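Local coordinates for malonyl CoA-acyl carrier protein transacylase (Burkholderia pseudomallei, PDB 3G87), which probably transfers the malonyl group from malonyl-CoA to the holo form of the acyl carrier protein, releasing free CoA, at residues E141-E146 / A177-D182; L163-S166 / E171-R174; E253-L258 / H285-Q290; G167-I172 / Y186-T191. All coordinates share one frame; numbering follows the deposited sequence.

Overall arrangement
Contacts 1, 2 and 4 lie together in the small ferredoxin-like part of the acyltransferase fold, whose antiparallel sheet (strands 127-133, 153-159, 162-168 and 185-188) carries helices 137-146 and 169-175. Contacts 2 and 4 share Glu171 and Ile172, their centres about 5 Å apart. Contact 1, centred about 10 Å from contact 2, spans it in sequence; contact 4 begins where contact 2 ends, crosses contact 1 along the chain and touches it at Tyr186. These three thus knit the small lobe together. Contact 3 comes later, its centre about 25 Å from that of contact 1, and packs two helices of the larger α/β lobe beside the parallel sheet.

Contact 1: residues E141-E146 / A177-D182; sequences ERTLDE and ALFQHD
Thr143 reaches from its helix into the angle between Leu178 and Phe179, and its methyl does nearly all of the touching. CG2 lies 3.8 Å from Leu178 CB and equally far, 3.8 Å, from Phe179 CZ, approaching the ring obliquely. With chi1 at -66°, CG2 stands anti to the backbone N and faces the loop, while OG1 turns back to the carbonyl of Gln139 one helical turn earlier. A threonine suits this place because its two branches separate the tasks: the hydroxyl is satisfied inside its own helix and the methyl is left for packing. Deeper in, Leu144 sends CD2 to the edge of the Phe179 ring, 4.2 Å from CE2, and the same ring has the neighbouring Leu178 CB over one face. Leu144 and Phe179 are the buried pair. Helix 137-146 and the loop that follows helix 169-175 belong to the two β-α-β crossings of the ferredoxin-like βαββαβ fold, and the packing here joins them side by side on one face of the antiparallel sheet; Phe179 also rests on Tyr186 of its edge strand. The outer side is polar and open to solvent, and its two polar pairs each stay within their own segment. Arg142 NH1 meets Glu146 OE2 at 3.0 Å, a salt bridge between successive helical turns with the carboxylate oxygen close to the guanidinium plane. On the loop, His181 ND1 donates to Asp182 OD1 at 2.7 Å, nearly in the imidazole plane and on the anti side of the carboxylate.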
loop_
_atom_site.group_PDB
_atom_site.type_symbol
_atom_site.label_atom_id
_atom_site.label_comp_id
_atom_site.label_asym_id
_atom_site.label_seq_id
_atom_site.Cartn_x
_atom_site.Cartn_y
_atom_site.Cartn_z
ATOM N N GLU A 141 6.380 -6.531 -20.149
ATOM C CA GLU A 141 5.244 -6.340 -21.033
ATOM C C GLU A 141 5.388 -7.069 -22.332
ATOM O O GLU A 141 4.416 -7.646 -22.789
ATOM C CB GLU A 141 4.903 -4.864 -21.219
ATOM C CG GLU A 141 4.433 -4.229 -19.899
ATOM C CD GLU A 141 4.216 -2.720 -19.982
ATOM O OE1 GLU A 141 4.868 -2.042 -20.805
ATOM O OE2 GLU A 141 3.386 -2.219 -19.198
ATOM N N ARG A 142 6.601 -7.119 -22.877
ATOM C CA ARG A 142 6.875 -7.833 -24.142
ATOM C C ARG A 142 6.696 -9.317 -23.902
ATOM O O ARG A 142 5.993 -10.017 -24.653
ATOM C CB ARG A 142 8.312 -7.598 -24.610
ATOM C CG ARG A 142 8.587 -7.987 -26.072
ATOM C CD ARG A 142 10.000 -7.601 -26.626
ATOM N NE ARG A 142 11.074 -7.761 -25.642
ATOM C CZ ARG A 142 11.470 -8.921 -25.095
ATOM N NH1 ARG A 142 10.905 -10.093 -25.422
ATOM N NH2 ARG A 142 12.452 -8.904 -24.180
ATOM N N THR A 143 7.326 -9.793 -22.838
ATOM C CA THR A 143 7.270 -11.191 -22.507
ATOM C C THR A 143 5.828 -11.641 -22.320
ATOM O O THR A 143 5.448 -12.622 -22.905
ATOM C CB THR A 143 8.069 -11.457 -21.288
ATOM O OG1 THR A 143 9.434 -11.210 -21.619
ATOM C CG2 THR A 143 7.869 -12.919 -20.835
ATOM N N LEU A 144 5.042 -10.889 -21.553
ATOM C CA LEU A 144 3.612 -11.176 -21.394
ATOM C C LEU A 144 2.897 -11.200 -22.740
ATOM O O LEU A 144 2.117 -12.121 -22.964
ATOM C CB LEU A 144 2.882 -10.184 -20.431
ATOM C CG LEU A 144 3.457 -10.039 -19.014
ATOM C CD1 LEU A 144 2.861 -8.787 -18.339
ATOM C CD2 LEU A 144 3.194 -11.314 -18.180
ATOM N N ASP A 145 3.119 -10.240 -23.630
ATOM C CA ASP A 145 2.524 -10.290 -24.955
ATOM C C ASP A 145 2.899 -11.518 -25.750
ATOM O O ASP A 145 2.059 -12.120 -26.309
ATOM C CB ASP A 145 2.844 -9.074 -25.846
ATOM C CG ASP A 145 2.394 -7.752 -25.287
ATOM O OD1 ASP A 145 1.394 -7.627 -24.660
ATOM O OD2 ASP A 145 3.071 -6.794 -25.508
ATOM N N GLU A 146 4.180 -11.851 -25.782
ATOM C CA GLU A 146 4.707 -12.912 -26.607
ATOM C C GLU A 146 4.147 -14.266 -26.285
ATOM O O GLU A 146 4.075 -15.099 -27.129
ATOM C CB GLU A 146 6.229 -12.991 -26.541
ATOM C CG GLU A 146 6.955 -12.053 -27.416
ATOM C CD GLU A 146 8.326 -11.754 -26.958
ATOM O OE1 GLU A 146 8.759 -12.326 -26.017
ATOM O OE2 GLU A 146 8.997 -10.969 -27.556
ATOM N N ALA A 177 7.412 -19.713 -15.428
ATOM C CA ALA A 177 8.359 -20.198 -16.356
ATOM C C ALA A 177 8.997 -19.110 -17.197
ATOM O O ALA A 177 10.035 -19.334 -17.735
ATOM C CB ALA A 177 7.718 -21.205 -17.217
ATOM N N LEU A 178 8.379 -17.945 -17.309
ATOM C CA LEU A 178 8.906 -16.933 -18.202
ATOM C C LEU A 178 9.839 -15.971 -17.566
ATOM O O LEU A 178 10.501 -15.266 -18.230
ATOM C CB LEU A 178 7.809 -16.162 -18.899
ATOM C CG LEU A 178 6.696 -16.961 -19.512
ATOM C CD1 LEU A 178 5.568 -16.133 -19.867
ATOM C CD2 LEU A 178 7.190 -17.701 -20.644
ATOM N N PHE A 179 9.846 -15.954 -16.253
ATOM C CA PHE A 179 10.648 -15.049 -15.497
ATOM C C PHE A 179 11.610 -15.770 -14.563
ATOM O O PHE A 179 11.844 -15.330 -13.466
ATOM C CB PHE A 179 9.778 -14.048 -14.728
ATOM C CG PHE A 179 8.911 -13.203 -15.606
ATOM C CD1 PHE A 179 9.431 -12.222 -16.377
ATOM C CD2 PHE A 179 7.565 -13.448 -15.687
ATOM C CE1 PHE A 179 8.639 -11.534 -17.178
ATOM C CE2 PHE A 179 6.780 -12.740 -16.473
ATOM C CZ PHE A 179 7.300 -11.778 -17.205
ATOM N N GLN A 180 12.142 -16.896 -14.992
ATOM C CA GLN A 180 13.185 -17.545 -14.235
ATOM C C GLN A 180 14.321 -17.889 -15.127
ATOM O O GLN A 180 14.360 -18.921 -15.736
ATOM C CB GLN A 180 12.685 -18.745 -13.515
ATOM C CG GLN A 180 11.880 -18.386 -12.349
ATOM C CD GLN A 180 10.865 -19.406 -12.043
ATOM O OE1 GLN A 180 9.917 -19.134 -11.359
ATOM N NE2 GLN A 180 11.035 -20.586 -12.573
ATOM N N HIS A 181 15.242 -16.966 -15.200
ATOM C CA HIS A 181 16.343 -17.106 -16.050
ATOM C C HIS A 181 17.207 -15.927 -15.882
ATOM O O HIS A 181 16.713 -14.858 -15.605
ATOM C CB HIS A 181 15.860 -17.114 -17.469
ATOM C CG HIS A 181 15.387 -15.786 -17.952
ATOM N ND1 HIS A 181 16.198 -14.908 -18.622
ATOM C CD2 HIS A 181 14.181 -15.197 -17.870
ATOM C CE1 HIS A 181 15.507 -13.835 -18.935
ATOM N NE2 HIS A 181 14.279 -13.988 -18.492
ATOM N N ASP A 182 18.505 -16.130 -16.101
ATOM C CA ASP A 182 19.533 -15.123 -15.922
ATOM C C ASP A 182 19.468 -14.450 -14.557
ATOM O O ASP A 182 19.630 -15.095 -13.575
ATOM C CB ASP A 182 19.440 -14.125 -17.033
ATOM C CG ASP A 182 19.735 -14.728 -18.347
ATOM O OD1 ASP A 182 18.836 -14.803 -19.191
ATOM O OD2 ASP A 182 20.878 -15.141 -18.545
#

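Contact 2: residues L163-S166 / E171-R174; sequences LVIS and EIAR
The strand at Ser166 and the helix at Ile172 bring their backbones to 6.7 Å between CA atoms, close enough for a single side chain to fill the gap. The chain runs from strand 162-168 directly into helix 169-175, the start of the second β-α-β unit of the ferredoxin-like fold, and this contact folds the first turn of the helix back over the end of its own strand. Ile172 is the residue that spans the two. Its chi1 of -71° and chi2 of -73° curl the chain so that CD1 leads and presses on the strand, where it sits 3.5 Å from Ile165 CG1 and 3.8 Å from Ile165 CD1. On the strand side, a chi1 of 51° puts CG1 of Ile165 on the flank that meets Ile172 CD1, and the two side chains pass alongside each other, running opposite ways. Their branched, purely apolar shapes suit a buried seam: Ile165 also touches Ile132 and the helical Ile140, while Ile172 lies against Ala128, so the pair belongs to the layer between the sheet and both helices. Ser166, next along the strand, alternates to the other face. Its CB points away from the helix and its OG forms a hydrogen bond with the carbonyl of Phe195, which satisfies the buried hydroxyl. What Ser166 gives to the helix is backbone alone, its CA lying 3.6 Å from Ile172 CD1.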
loop_
_atom_site.group_PDB
_atom_site.type_symbol
_atom_site.label_atom_id
_atom_site.label_comp_id
_atom_site.label_asym_id
_atom_site.label_seq_id
_atom_site.Cartn_x
_atom_site.Cartn_y
_atom_site.Cartn_z
ATOM N N LEU A 163 8.836 -5.149 -9.813
ATOM C CA LEU A 163 7.511 -4.844 -10.262
ATOM C C LEU A 163 6.668 -6.024 -9.954
ATOM O O LEU A 163 7.166 -7.092 -9.839
ATOM C CB LEU A 163 7.482 -4.546 -11.758
ATOM C CG LEU A 163 8.373 -3.444 -12.319
ATOM C CD1 LEU A 163 9.646 -3.879 -12.824
ATOM C CD2 LEU A 163 7.766 -2.492 -13.257
ATOM N N VAL A 164 5.378 -5.781 -9.801
ATOM C CA VAL A 164 4.384 -6.787 -9.545
ATOM C C VAL A 164 3.351 -6.855 -10.639
ATOM O O VAL A 164 2.856 -5.890 -11.088
ATOM C CB VAL A 164 3.679 -6.567 -8.188
ATOM C CG1 VAL A 164 2.890 -7.732 -7.788
ATOM C CG2 VAL A 164 4.608 -6.214 -7.179
ATOM N N ILE A 165 3.038 -8.056 -11.036
ATOM C CA ILE A 165 2.048 -8.314 -12.018
ATOM C C ILE A 165 0.847 -8.919 -11.399
ATOM O O ILE A 165 0.907 -9.501 -10.372
ATOM C CB ILE A 165 2.537 -9.289 -13.109
ATOM C CG1 ILE A 165 3.119 -10.525 -12.489
ATOM C CG2 ILE A 165 3.509 -8.639 -14.050
ATOM C CD1 ILE A 165 3.669 -11.435 -13.441
ATOM N N SER A 166 -0.266 -8.731 -12.056
ATOM C CA SER A 166 -1.466 -9.394 -11.714
ATOM C C SER A 166 -2.295 -9.679 -12.911
ATOM O O SER A 166 -2.188 -9.040 -13.897
ATOM C CB SER A 166 -2.236 -8.692 -10.571
ATOM O OG SER A 166 -2.656 -7.458 -10.914
ATOM N N GLU A 171 -2.645 -17.461 -15.732
ATOM C CA GLU A 171 -1.685 -16.630 -16.467
ATOM C C GLU A 171 -0.568 -16.328 -15.555
ATOM O O GLU A 171 0.624 -16.492 -15.900
ATOM C CB GLU A 171 -2.319 -15.353 -16.979
ATOM C CG GLU A 171 -3.266 -15.606 -18.166
ATOM C CD GLU A 171 -3.672 -14.349 -18.975
ATOM O OE1 GLU A 171 -3.247 -13.205 -18.668
ATOM O OE2 GLU A 171 -4.449 -14.509 -19.951
ATOM N N ILE A 172 -0.913 -15.938 -14.339
ATOM C CA ILE A 172 0.142 -15.682 -13.387
ATOM C C ILE A 172 0.957 -16.986 -13.200
ATOM O O ILE A 172 2.190 -16.937 -13.094
ATOM C CB ILE A 172 -0.388 -15.119 -12.053
ATOM C CG1 ILE A 172 -0.885 -13.651 -12.221
ATOM C CG2 ILE A 172 0.662 -15.258 -10.989
ATOM C CD1 ILE A 172 0.207 -12.522 -12.387
ATOM N N ALA A 173 0.296 -18.126 -13.162
ATOM C CA ALA A 173 0.911 -19.420 -13.027
ATOM C C ALA A 173 1.861 -19.733 -14.188
ATOM O O ALA A 173 2.987 -20.062 -13.997
ATOM C CB ALA A 173 -0.159 -20.448 -12.926
ATOM N N ARG A 174 1.389 -19.549 -15.415
ATOM C CA ARG A 174 2.247 -19.693 -16.586
ATOM C C ARG A 174 3.398 -18.736 -16.695
ATOM O O ARG A 174 4.337 -19.061 -17.308
ATOM C CB ARG A 174 1.459 -19.708 -17.871
ATOM C CG ARG A 174 0.156 -20.253 -17.679
ATOM C CD ARG A 174 -0.335 -21.136 -18.726
ATOM N NE ARG A 174 -1.757 -21.294 -18.498
ATOM C CZ ARG A 174 -2.528 -22.316 -18.847
ATOM N NH1 ARG A 174 -2.067 -23.371 -19.472
ATOM N NH2 ARG A 174 -3.801 -22.240 -18.530
#

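Contact 3: residues E253-L258 / H285-Q290; sequences ESIRYL and HTIRRQ
Ile255 and Ile287 meet across two helices through matching methyls, CG2 of one lying 3.8 Å from CG2 of the other. Both isoleucines have a similar first torsion, which turns the CG2 branch toward the partner helix, and their side chains meet roughly perpendicular. A second touch follows, with Ile255 CG1 4.1 Å from Ile287 CD1. The conformations diverge at the next bond: Ile255 turns its CD1 to a chi2 of -64°, whereas chi2 of Ile287 is 142°, away from the staggered values. Beta-branched residues suit this place, since each fills the space close to its own helix with two branches at once. Arg256 borders the isoleucine pair with its aliphatic part, CG resting 4.0 Å from Ile287 CG2. The chain then runs straight out (chi2 179°), which carries the guanidinium past the isoleucine to Thr291, just after the second helix. There NE bonds to OG1, and the same hydroxyl is bonded to the carbonyl of Ile287, so the arginine clasps the end of that helix while its CG methylene packs on Ile287. Ile287 also touches Thr159 on the antiparallel sheet of the small lobe, and Leu258 packs on Ile269 and Phe271. Helices 251-264 and 279-289 flank strand 269-273 in sequence and pack together beside the parallel sheet, as in the α/β hydrolase-like large lobe of acyltransferases.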
loop_
_atom_site.group_PDB
_atom_site.type_symbol
_atom_site.label_atom_id
_atom_site.label_comp_id
_atom_site.label_asym_id
_atom_site.label_seq_id
_atom_site.Cartn_x
_atom_site.Cartn_y
_atom_site.Cartn_z
ATOM N N GLU A 253 7.811 6.062 -9.005
ATOM C CA GLU A 253 7.543 7.402 -9.470
ATOM C C GLU A 253 7.114 8.321 -8.360
ATOM O O GLU A 253 7.335 9.451 -8.418
ATOM C CB GLU A 253 6.442 7.412 -10.529
ATOM C CG GLU A 253 6.832 7.178 -11.942
ATOM C CD GLU A 253 5.635 6.977 -12.845
ATOM O OE1 GLU A 253 5.001 5.946 -12.775
ATOM O OE2 GLU A 253 5.294 7.869 -13.586
ATOM N N SER A 254 6.493 7.813 -7.339
ATOM C CA SER A 254 6.089 8.640 -6.229
ATOM C C SER A 254 7.286 9.063 -5.399
ATOM O O SER A 254 7.456 10.182 -5.107
ATOM C CB SER A 254 5.050 7.911 -5.384
ATOM O OG SER A 254 3.854 7.731 -6.032
ATOM N N ILE A 255 8.101 8.118 -5.029
ATOM C CA ILE A 255 9.360 8.378 -4.405
ATOM C C ILE A 255 10.216 9.321 -5.233
ATOM O O ILE A 255 10.648 10.309 -4.749
ATOM C CB ILE A 255 10.145 7.074 -4.132
ATOM C CG1 ILE A 255 9.325 6.142 -3.286
ATOM C CG2 ILE A 255 11.470 7.337 -3.521
ATOM C CD1 ILE A 255 9.044 6.633 -1.984
ATOM N N ARG A 256 10.458 8.983 -6.479
ATOM C CA ARG A 256 11.226 9.847 -7.405
ATOM C C ARG A 256 10.654 11.289 -7.504
ATOM O O ARG A 256 11.401 12.282 -7.587
ATOM C CB ARG A 256 11.296 9.184 -8.789
ATOM C CG ARG A 256 12.373 8.106 -8.870
ATOM C CD ARG A 256 12.420 7.416 -10.257
ATOM N NE ARG A 256 13.686 6.746 -10.516
ATOM C CZ ARG A 256 13.951 6.017 -11.619
ATOM N NH1 ARG A 256 13.018 5.822 -12.574
ATOM N NH2 ARG A 256 15.159 5.458 -11.769
ATOM N N TYR A 257 9.325 11.418 -7.471
ATOM C CA TYR A 257 8.744 12.734 -7.422
ATOM C C TYR A 257 9.199 13.439 -6.145
ATOM O O TYR A 257 9.506 14.615 -6.189
ATOM C CB TYR A 257 7.205 12.689 -7.491
ATOM C CG TYR A 257 6.550 14.056 -7.312
ATOM C CD1 TYR A 257 6.544 14.981 -8.359
ATOM C CD2 TYR A 257 5.964 14.435 -6.088
ATOM C CE1 TYR A 257 5.955 16.257 -8.193
ATOM C CE2 TYR A 257 5.349 15.710 -5.924
ATOM C CZ TYR A 257 5.329 16.608 -6.988
ATOM O OH TYR A 257 4.739 17.883 -6.873
ATOM N N LEU A 258 9.257 12.739 -5.018
ATOM C CA LEU A 258 9.724 13.398 -3.798
ATOM C C LEU A 258 11.173 13.770 -3.874
ATOM O O LEU A 258 11.522 14.852 -3.416
ATOM C CB LEU A 258 9.493 12.560 -2.526
ATOM C CG LEU A 258 7.981 12.346 -2.334
ATOM C CD1 LEU A 258 7.652 11.259 -1.306
ATOM C CD2 LEU A 258 7.244 13.660 -2.083
ATOM N N HIS A 285 15.826 2.716 -0.515
ATOM C CA HIS A 285 17.282 2.635 -0.735
ATOM C C HIS A 285 17.579 2.289 -2.195
ATOM O O HIS A 285 18.458 2.902 -2.823
ATOM C CB HIS A 285 18.020 1.691 0.238
ATOM C CG HIS A 285 19.457 1.473 -0.143
ATOM N ND1 HIS A 285 20.389 2.499 -0.166
ATOM C CD2 HIS A 285 20.113 0.359 -0.556
ATOM C CE1 HIS A 285 21.553 2.024 -0.576
ATOM N NE2 HIS A 285 21.412 0.731 -0.825
ATOM N N THR A 286 16.805 1.358 -2.743
ATOM C CA THR A 286 17.052 0.852 -4.107
ATOM C C THR A 286 16.745 1.892 -5.170
ATOM O O THR A 286 17.558 2.123 -6.061
ATOM C CB THR A 286 16.305 -0.468 -4.391
ATOM O OG1 THR A 286 16.759 -1.476 -3.455
ATOM C CG2 THR A 286 16.559 -0.917 -5.844
ATOM N N ILE A 287 15.647 2.577 -5.014
ATOM C CA ILE A 287 15.268 3.692 -5.813
ATOM C C ILE A 287 16.343 4.764 -5.852
ATOM O O ILE A 287 16.761 5.148 -6.893
ATOM C CB ILE A 287 13.887 4.254 -5.372
ATOM C CG1 ILE A 287 12.780 3.308 -5.760
ATOM C CG2 ILE A 287 13.586 5.492 -6.044
ATOM C CD1 ILE A 287 11.764 3.215 -4.831
ATOM N N ARG A 288 16.794 5.215 -4.694
ATOM C CA ARG A 288 17.848 6.211 -4.577
ATOM C C ARG A 288 19.192 5.780 -5.182
ATOM O O ARG A 288 19.838 6.544 -5.797
ATOM C CB ARG A 288 18.053 6.686 -3.129
ATOM C CG ARG A 288 16.884 7.403 -2.492
ATOM C CD ARG A 288 17.164 8.024 -1.163
ATOM N NE ARG A 288 17.562 9.385 -1.350
ATOM C CZ ARG A 288 17.477 10.357 -0.487
ATOM N NH1 ARG A 288 17.837 11.501 -0.874
ATOM N NH2 ARG A 288 17.082 10.208 0.714
ATOM N N ARG A 289 19.574 4.542 -5.015
ATOM C CA ARG A 289 20.781 4.035 -5.609
ATOM C C ARG A 289 20.711 4.069 -7.120
ATOM O O ARG A 289 21.673 4.322 -7.764
ATOM C CB ARG A 289 21.055 2.626 -5.102
ATOM C CG ARG A 289 22.474 2.237 -5.088
ATOM C CD ARG A 289 22.657 0.761 -4.906
ATOM N NE ARG A 289 22.113 -0.072 -5.960
ATOM C CZ ARG A 289 21.104 -0.913 -5.805
ATOM N NH1 ARG A 289 20.537 -1.008 -4.632
ATOM N NH2 ARG A 289 20.667 -1.650 -6.819
ATOM N N GLN A 290 19.543 3.804 -7.656
ATOM C CA GLN A 290 19.263 3.938 -9.061
ATOM C C GLN A 290 18.906 5.423 -9.171
ATOM O O GLN A 290 19.138 6.141 -8.279
ATOM C CB GLN A 290 18.209 2.912 -9.512
ATOM C CG GLN A 290 18.573 1.378 -9.208
ATOM C CD GLN A 290 17.419 0.325 -9.283
ATOM O OE1 GLN A 290 16.331 0.557 -8.810
ATOM N NE2 GLN A 290 17.695 -0.837 -9.824
#

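Contact 4: residues G167-I172 / Y186-T191; sequences GPAHEI and YLRLNT
Tyr186 places CG anti to its backbone N (chi1 167°), which extends the phenol from the edge strand to the carbonyl of Ile172. Arg188, two residues on and also anti at chi1, bends at chi2 (97°) and brings its guanidinium over the same helix. The phenol donates: Tyr186 OH lies 2.7 Å from Ile172 O, and the oxygen is reached from above the carbonyl plane, 50° out of it, while lying near the plane of the ring. Ile172 CG2 sits 3.5 Å from the same hydroxyl. Tyrosine fits because its side chain packs on Ala130 and Ile132 while its hydroxyl still bonds to the helix. In the ferredoxin-like fold the second helix leads on to the fourth strand, here 185-188, and this bond ties helix 169-175 to that edge strand. Pro168 is the N-cap of the helix, its carbonyl O accepting Ile172 N at 3.0 Å. Farther out, Arg188 lays one guanidinium face over Ile172 CG2, with CD and NE of Arg188 each 4.0 Å from that methyl. Ala169 CB is 4.0 Å from Arg188 NH2, a small residue beside which the guanidinium can lie near the surface.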
loop_
_atom_site.group_PDB
_atom_site.type_symbol
_atom_site.label_atom_id
_atom_site.label_comp_id
_atom_site.label_asym_id
_atom_site.label_seq_id
_atom_site.Cartn_x
_atom_site.Cartn_y
_atom_site.Cartn_z
ATOM N N GLY A 167 -3.102 -10.708 -12.774
ATOM C CA GLY A 167 -3.996 -11.205 -13.782
ATOM C C GLY A 167 -4.703 -12.446 -13.352
ATOM O O GLY A 167 -4.678 -12.778 -12.212
ATOM N N PRO A 168 -5.335 -13.150 -14.275
ATOM C CA PRO A 168 -5.936 -14.433 -13.927
ATOM C C PRO A 168 -4.922 -15.422 -13.404
ATOM O O PRO A 168 -3.819 -15.454 -13.869
ATOM C CB PRO A 168 -6.535 -14.909 -15.228
ATOM C CG PRO A 168 -6.584 -13.789 -16.047
ATOM C CD PRO A 168 -5.499 -12.877 -15.690
ATOM N N ALA A 169 -5.317 -16.184 -12.423
ATOM C CA ALA A 169 -4.464 -17.138 -11.735
ATOM C C ALA A 169 -3.619 -18.020 -12.651
ATOM O O ALA A 169 -2.418 -18.208 -12.426
ATOM C CB ALA A 169 -5.333 -18.006 -10.780
ATOM N N HIS A 170 -4.234 -18.564 -13.692
ATOM C CA HIS A 170 -3.509 -19.452 -14.612
ATOM C C HIS A 170 -2.412 -18.736 -15.411
ATOM O O HIS A 170 -1.330 -19.315 -15.638
ATOM C CB HIS A 170 -4.497 -20.219 -15.488
ATOM C CG HIS A 170 -5.202 -19.379 -16.508
ATOM N ND1 HIS A 170 -4.728 -19.225 -17.799
ATOM C CD2 HIS A 170 -6.374 -18.694 -16.449
ATOM C CE1 HIS A 170 -5.559 -18.448 -18.480
ATOM N NE2 HIS A 170 -6.563 -18.107 -17.682
ATOM N N GLU A 171 -2.645 -17.461 -15.732
ATOM C CA GLU A 171 -1.685 -16.630 -16.467
ATOM C C GLU A 171 -0.568 -16.328 -15.555
ATOM O O GLU A 171 0.624 -16.492 -15.900
ATOM C CB GLU A 171 -2.319 -15.353 -16.979
ATOM C CG GLU A 171 -3.266 -15.606 -18.166
ATOM C CD GLU A 171 -3.672 -14.349 -18.975
ATOM O OE1 GLU A 171 -3.247 -13.205 -18.668
ATOM O OE2 GLU A 171 -4.449 -14.509 -19.951
ATOM N N ILE A 172 -0.913 -15.938 -14.339
ATOM C CA ILE A 172 0.142 -15.682 -13.387
ATOM C C ILE A 172 0.957 -16.986 -13.200
ATOM O O ILE A 172 2.190 -16.937 -13.094
ATOM C CB ILE A 172 -0.388 -15.119 -12.053
ATOM C CG1 ILE A 172 -0.885 -13.651 -12.221
ATOM C CG2 ILE A 172 0.662 -15.258 -10.989
ATOM C CD1 ILE A 172 0.207 -12.522 -12.387
ATOM N N TYR A 186 11.152 -14.701 -9.933
ATOM C CA TYR A 186 9.712 -14.663 -9.831
ATOM C C TYR A 186 9.213 -15.129 -8.498
ATOM O O TYR A 186 9.641 -16.094 -8.003
ATOM C CB TYR A 186 9.106 -15.482 -10.962
ATOM C CG TYR A 186 7.645 -15.845 -10.906
ATOM C CD1 TYR A 186 6.741 -15.283 -11.767
ATOM C CD2 TYR A 186 7.199 -16.802 -10.061
ATOM C CE1 TYR A 186 5.460 -15.636 -11.761
ATOM C CE2 TYR A 186 5.920 -17.154 -10.039
ATOM C CZ TYR A 186 5.039 -16.571 -10.891
ATOM O OH TYR A 186 3.742 -16.936 -10.847
ATOM N N LEU A 187 8.276 -14.418 -7.930
ATOM C CA LEU A 187 7.658 -14.836 -6.687
ATOM C C LEU A 187 6.155 -14.728 -6.664
ATOM O O LEU A 187 5.631 -13.686 -6.700
ATOM C CB LEU A 187 8.308 -14.112 -5.508
ATOM C CG LEU A 187 7.936 -14.406 -4.057
ATOM C CD1 LEU A 187 8.084 -15.855 -3.628
ATOM C CD2 LEU A 187 8.586 -13.442 -3.077
ATOM N N ARG A 188 5.479 -15.850 -6.592
ATOM C CA ARG A 188 4.044 -15.886 -6.414
ATOM C C ARG A 188 3.654 -15.318 -5.071
ATOM O O ARG A 188 4.269 -15.619 -4.069
ATOM C CB ARG A 188 3.481 -17.292 -6.546
ATOM C CG ARG A 188 1.975 -17.373 -6.428
ATOM C CD ARG A 188 1.280 -17.409 -7.734
ATOM N NE ARG A 188 -0.172 -17.486 -7.737
ATOM C CZ ARG A 188 -0.851 -18.400 -8.403
ATOM N NH1 ARG A 188 -0.218 -19.321 -9.079
ATOM N NH2 ARG A 188 -2.152 -18.406 -8.388
ATOM N N LEU A 189 2.625 -14.488 -5.052
ATOM C CA LEU A 189 2.215 -13.840 -3.835
ATOM C C LEU A 189 0.964 -14.471 -3.326
ATOM O O LEU A 189 0.318 -15.192 -4.013
ATOM C CB LEU A 189 1.997 -12.352 -4.023
ATOM C CG LEU A 189 3.023 -11.457 -4.671
ATOM C CD1 LEU A 189 2.568 -10.073 -4.590
ATOM C CD2 LEU A 189 4.328 -11.578 -4.047
ATOM N N ASN A 190 0.630 -14.172 -2.090
ATOM C CA ASN A 190 -0.610 -14.657 -1.520
ATOM C C ASN A 190 -1.878 -13.862 -1.633
ATOM O O ASN A 190 -2.088 -12.944 -0.905
ATOM C CB ASN A 190 -0.398 -15.040 -0.108
ATOM C CG ASN A 190 -0.285 -16.455 0.028
ATOM O OD1 ASN A 190 -1.258 -17.136 0.256
ATOM N ND2 ASN A 190 0.919 -16.949 -0.125
ATOM N N THR A 191 -2.735 -14.269 -2.544
ATOM C CA THR A 191 -3.994 -13.584 -2.857
ATOM C C THR A 191 -4.769 -14.348 -3.917
ATOM O O THR A 191 -4.187 -15.029 -4.764
ATOM C CB THR A 191 -3.816 -12.053 -3.309
ATOM O OG1 THR A 191 -4.893 -11.668 -4.188
ATOM C CG2 THR A 191 -2.477 -11.799 -4.008
#